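Local atomic coordinates of probable csgAB operon transcriptional regulatory protein (Salmonella typhimurium, PDB entry 5XP0), a protein that acts as the master transcriptional regulator of adhesive curli fimbriae, is needed for csgAB operon transcription and promotes biofilm formation, here represented by its receiver domain. Residues T91-T96 and N112-A117. Residues are numbered along the deposited sequence; the frame is centred on the assembly and turned at random.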
ATOM      1  N   THR B  91     -12.599   4.711 -14.263  1.00 38.51           N
ATOM      2  CA  THR B  91     -12.053   5.092 -12.972  1.00 30.98           C
ATOM      3  C   THR B  91     -12.805   4.339 -11.888  1.00 32.92           C
ATOM      4  O   THR B  91     -14.046   4.313 -11.869  1.00 31.66           O
ATOM      5  CB  THR B  91     -12.147   6.607 -12.724  1.00 42.56           C
ATOM      6  OG1 THR B  91     -11.316   7.312 -13.668  1.00 52.35           O
ATOM      7  CG2 THR B  91     -11.651   6.946 -11.300  1.00 36.28           C
ATOM      8  N   LEU B  92     -12.053   3.723 -11.000  1.00 27.49           N
ATOM      9  CA  LEU B  92     -12.603   3.176  -9.772  1.00 27.60           C
ATOM     10  C   LEU B  92     -11.856   3.777  -8.600  1.00 31.54           C
ATOM     11  O   LEU B  92     -10.633   3.910  -8.638  1.00 31.34           O
ATOM     12  CB  LEU B  92     -12.492   1.664  -9.758  1.00 30.80           C
ATOM     13  CG  LEU B  92     -13.490   1.052 -10.746  1.00 46.56           C
ATOM     14  CD1 LEU B  92     -12.744   0.635 -11.953  1.00 43.81           C
ATOM     15  CD2 LEU B  92     -14.157  -0.129 -10.088  1.00 40.74           C
ATOM     16  N   LEU B  93     -12.595   4.133  -7.573  1.00 30.79           N
ATOM     17  CA  LEU B  93     -12.013   4.728  -6.386  1.00 28.30           C
ATOM     18  C   LEU B  93     -11.660   3.639  -5.385  1.00 32.13           C
ATOM     19  O   LEU B  93     -12.458   2.738  -5.123  1.00 30.76           O
ATOM     20  CB  LEU B  93     -12.986   5.710  -5.770  1.00 30.35           C
ATOM     21  CG  LEU B  93     -13.498   6.774  -6.737  1.00 28.04           C
ATOM     22  CD1 LEU B  93     -14.445   7.733  -5.960  1.00 30.55           C
ATOM     23  CD2 LEU B  93     -12.386   7.564  -7.431  1.00 29.95           C
ATOM     24  N   LEU B  94     -10.452   3.706  -4.869  1.00 25.55           N
ATOM     25  CA  LEU B  94      -9.940   2.724  -3.950  1.00 26.36           C
ATOM     26  C   LEU B  94      -9.821   3.345  -2.566  1.00 29.01           C
ATOM     27  O   LEU B  94      -9.585   4.547  -2.439  1.00 25.93           O
ATOM     28  CB  LEU B  94      -8.571   2.248  -4.449  1.00 29.72           C
ATOM     29  CG  LEU B  94      -7.893   1.087  -3.746  1.00 33.73           C
ATOM     30  CD1 LEU B  94      -8.605  -0.201  -4.148  1.00 33.46           C
ATOM     31  CD2 LEU B  94      -6.384   1.047  -4.133  1.00 39.38           C
ATOM     32  N   ASN B  95      -9.996   2.518  -1.533  1.00 25.30           N
ATOM     33  CA  ASN B  95      -9.862   2.964  -0.138  1.00 26.08           C
ATOM     34  C   ASN B  95     -10.735   4.179   0.128  1.00 26.93           C
ATOM     35  O   ASN B  95     -10.306   5.139   0.771  1.00 25.41           O
ATOM     36  CB  ASN B  95      -8.413   3.289   0.236  1.00 26.20           C
ATOM     37  CG  ASN B  95      -7.481   2.103   0.125  1.00 24.32           C
ATOM     38  OD1 ASN B  95      -7.789   0.977   0.549  1.00 27.25           O
ATOM     39  ND2 ASN B  95      -6.314   2.355  -0.467  1.00 27.83           N
ATOM     40  N   THR B  96     -11.968   4.138  -0.367  1.00 27.85           N
ATOM     41  CA  THR B  96     -12.845   5.300  -0.323  1.00 26.79           C
ATOM     42  C   THR B  96     -13.421   5.503   1.064  1.00 37.65           C
ATOM     43  O   THR B  96     -13.911   4.542   1.678  1.00 28.66           O
ATOM     44  CB  THR B  96     -14.007   5.162  -1.306  1.00 38.34           C
ATOM     45  OG1 THR B  96     -13.508   4.881  -2.623  1.00 32.06           O
ATOM     46  CG2 THR B  96     -14.800   6.458  -1.330  1.00 32.00           C
ATOM     47  N   ASN B 112     -16.659   4.232 -12.696  1.00 29.12           N
ATOM     48  CA  ASN B 112     -17.148   2.871 -12.878  1.00 34.64           C
ATOM     49  C   ASN B 112     -17.249   2.051 -11.605  1.00 34.54           C
ATOM     50  O   ASN B 112     -17.740   0.928 -11.663  1.00 33.75           O
ATOM     51  CB  ASN B 112     -16.250   2.108 -13.852  1.00 31.62           C
ATOM     52  CG  ASN B 112     -16.634   2.332 -15.291  1.00 46.65           C
ATOM     53  OD1 ASN B 112     -17.211   1.460 -15.905  1.00 41.14           O
ATOM     54  ND2 ASN B 112     -16.308   3.495 -15.835  1.00 41.57           N
ATOM     55  N   GLY B 113     -16.803   2.548 -10.465  1.00 30.33           N
ATOM     56  CA  GLY B 113     -16.960   1.777  -9.255  1.00 31.05           C
ATOM     57  C   GLY B 113     -16.306   2.490  -8.099  1.00 31.50           C
ATOM     58  O   GLY B 113     -15.534   3.435  -8.275  1.00 29.49           O
ATOM     59  N   VAL B 114     -16.645   2.011  -6.909  1.00 29.30           N
ATOM     60  CA  VAL B 114     -16.157   2.556  -5.662  1.00 28.28           C
ATOM     61  C   VAL B 114     -15.862   1.381  -4.745  1.00 29.90           C
ATOM     62  O   VAL B 114     -16.750   0.589  -4.442  1.00 28.58           O
ATOM     63  CB  VAL B 114     -17.165   3.496  -4.993  1.00 33.68           C
ATOM     64  CG1 VAL B 114     -16.586   3.945  -3.688  1.00 33.88           C
ATOM     65  CG2 VAL B 114     -17.508   4.657  -5.916  1.00 30.88           C
ATOM     66  N   PHE B 115     -14.620   1.258  -4.323  1.00 28.50           N
ATOM     67  CA  PHE B 115     -14.223   0.260  -3.345  1.00 27.65           C
ATOM     68  C   PHE B 115     -14.051   0.930  -1.993  1.00 34.17           C
ATOM     69  O   PHE B 115     -13.317   1.911  -1.878  1.00 28.80           O
ATOM     70  CB  PHE B 115     -12.914  -0.392  -3.774  1.00 31.74           C
ATOM     71  CG  PHE B 115     -13.045  -1.211  -5.010  1.00 25.42           C
ATOM     72  CD1 PHE B 115     -13.807  -2.350  -5.000  1.00 32.93           C
ATOM     73  CD2 PHE B 115     -12.409  -0.833  -6.182  1.00 32.34           C
ATOM     74  CE1 PHE B 115     -13.963  -3.102  -6.142  1.00 38.56           C
ATOM     75  CE2 PHE B 115     -12.536  -1.576  -7.318  1.00 34.67           C
ATOM     76  CZ  PHE B 115     -13.323  -2.735  -7.296  1.00 36.54           C
ATOM     77  N   TYR B 116     -14.708   0.398  -0.967  1.00 32.95           N
ATOM     78  CA  TYR B 116     -14.538   0.912   0.401  1.00 33.40           C
ATOM     79  C   TYR B 116     -13.640   0.036   1.277  1.00 33.60           C
ATOM     80  O   TYR B 116     -13.020   0.535   2.233  1.00 35.28           O
ATOM     81  CB  TYR B 116     -15.916   1.022   1.082  1.00 33.57           C
ATOM     82  CG  TYR B 116     -16.847   1.966   0.438  1.00 37.19           C
ATOM     83  CD1 TYR B 116     -16.781   3.326   0.720  1.00 39.70           C
ATOM     84  CD2 TYR B 116     -17.820   1.511  -0.448  1.00 40.94           C
ATOM     85  CE1 TYR B 116     -17.638   4.202   0.136  1.00 33.80           C
ATOM     86  CE2 TYR B 116     -18.680   2.383  -1.040  1.00 41.90           C
ATOM     87  CZ  TYR B 116     -18.580   3.728  -0.749  1.00 41.14           C
ATOM     88  OH  TYR B 116     -19.458   4.580  -1.339  1.00 45.34           O
ATOM     89  N   ALA B 117     -13.565  -1.260   0.977  1.00 31.68           N
ATOM     90  CA  ALA B 117     -12.996  -2.224   1.909  1.00 40.80           C
ATOM     91  C   ALA B 117     -11.490  -2.051   1.970  1.00 41.86           C
ATOM     92  O   ALA B 117     -10.824  -1.952   0.940  1.00 33.88           O
ATOM     93  CB  ALA B 117     -13.322  -3.659   1.490  1.00 49.95           C
TER
HETATM   94  O   HOH W   1     -10.184  -0.282  -0.962  1.00 30.46           O
HETATM   95  O   HOH W   2     -13.145   2.647   3.688  1.00 45.77           O
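L93 of strand 90-94 bonds to G113 and to F115, just past the end of the edge strand 111-114, in this atypical CheY-like receiver sheet. It illustrates how, in a parallel bridge, a residue paired with one neighbour (here V114) spans the two that flank it: L93 N donates to G113 O (3.1 Å) and F115 N to L93 O (2.7 Å). N112 N to T91 O begins the ladder, within a beta-alpha-beta unit whose connection carries helix 102-107. On the sheet face of L92, CD2 of this leucine lies over the backbone of G113, tightly, at 3.5 Å from CA, where no side chain intervenes, and meets F115 CE2 at the same distance. A chi2 of 103°, away from a staggered value, sets CD2 against both. The side chains of L92 and F115 meet obliquely, and helix 121-132 packs on both through I131, V124 and L128. The other face carries L93 and V114, whose methyls CD1 and CG2 touch loosely.

Beyond the strands the chain of 91-96 bends through N95 and brings T96 back against its neighbour. F115 O takes two bonds from this one residue: the amide N arrives in the carbonyl plane at 3.0 Å, whereas OG1 sits above it, 43° out. T96 OG1, anti to the carbonyl carbon (chi1 -54°), also touches V114 CG1, which in turn lies 3.5 Å above one face of the Y116 ring, offset toward the rim. T96 O approaches the edge of that ring at CD1. N95 directs ND2 to D66 and also to Q29 of the second subunit; its OD1 accepts from L28 N of that subunit, and one water joins N95 N and OD1 to A117 O. Past the strand ends, then, T96 grips F115 O with both its donors and water reaches A117 O, while L92 with F115 pack on one face and L93 with V114 on the other.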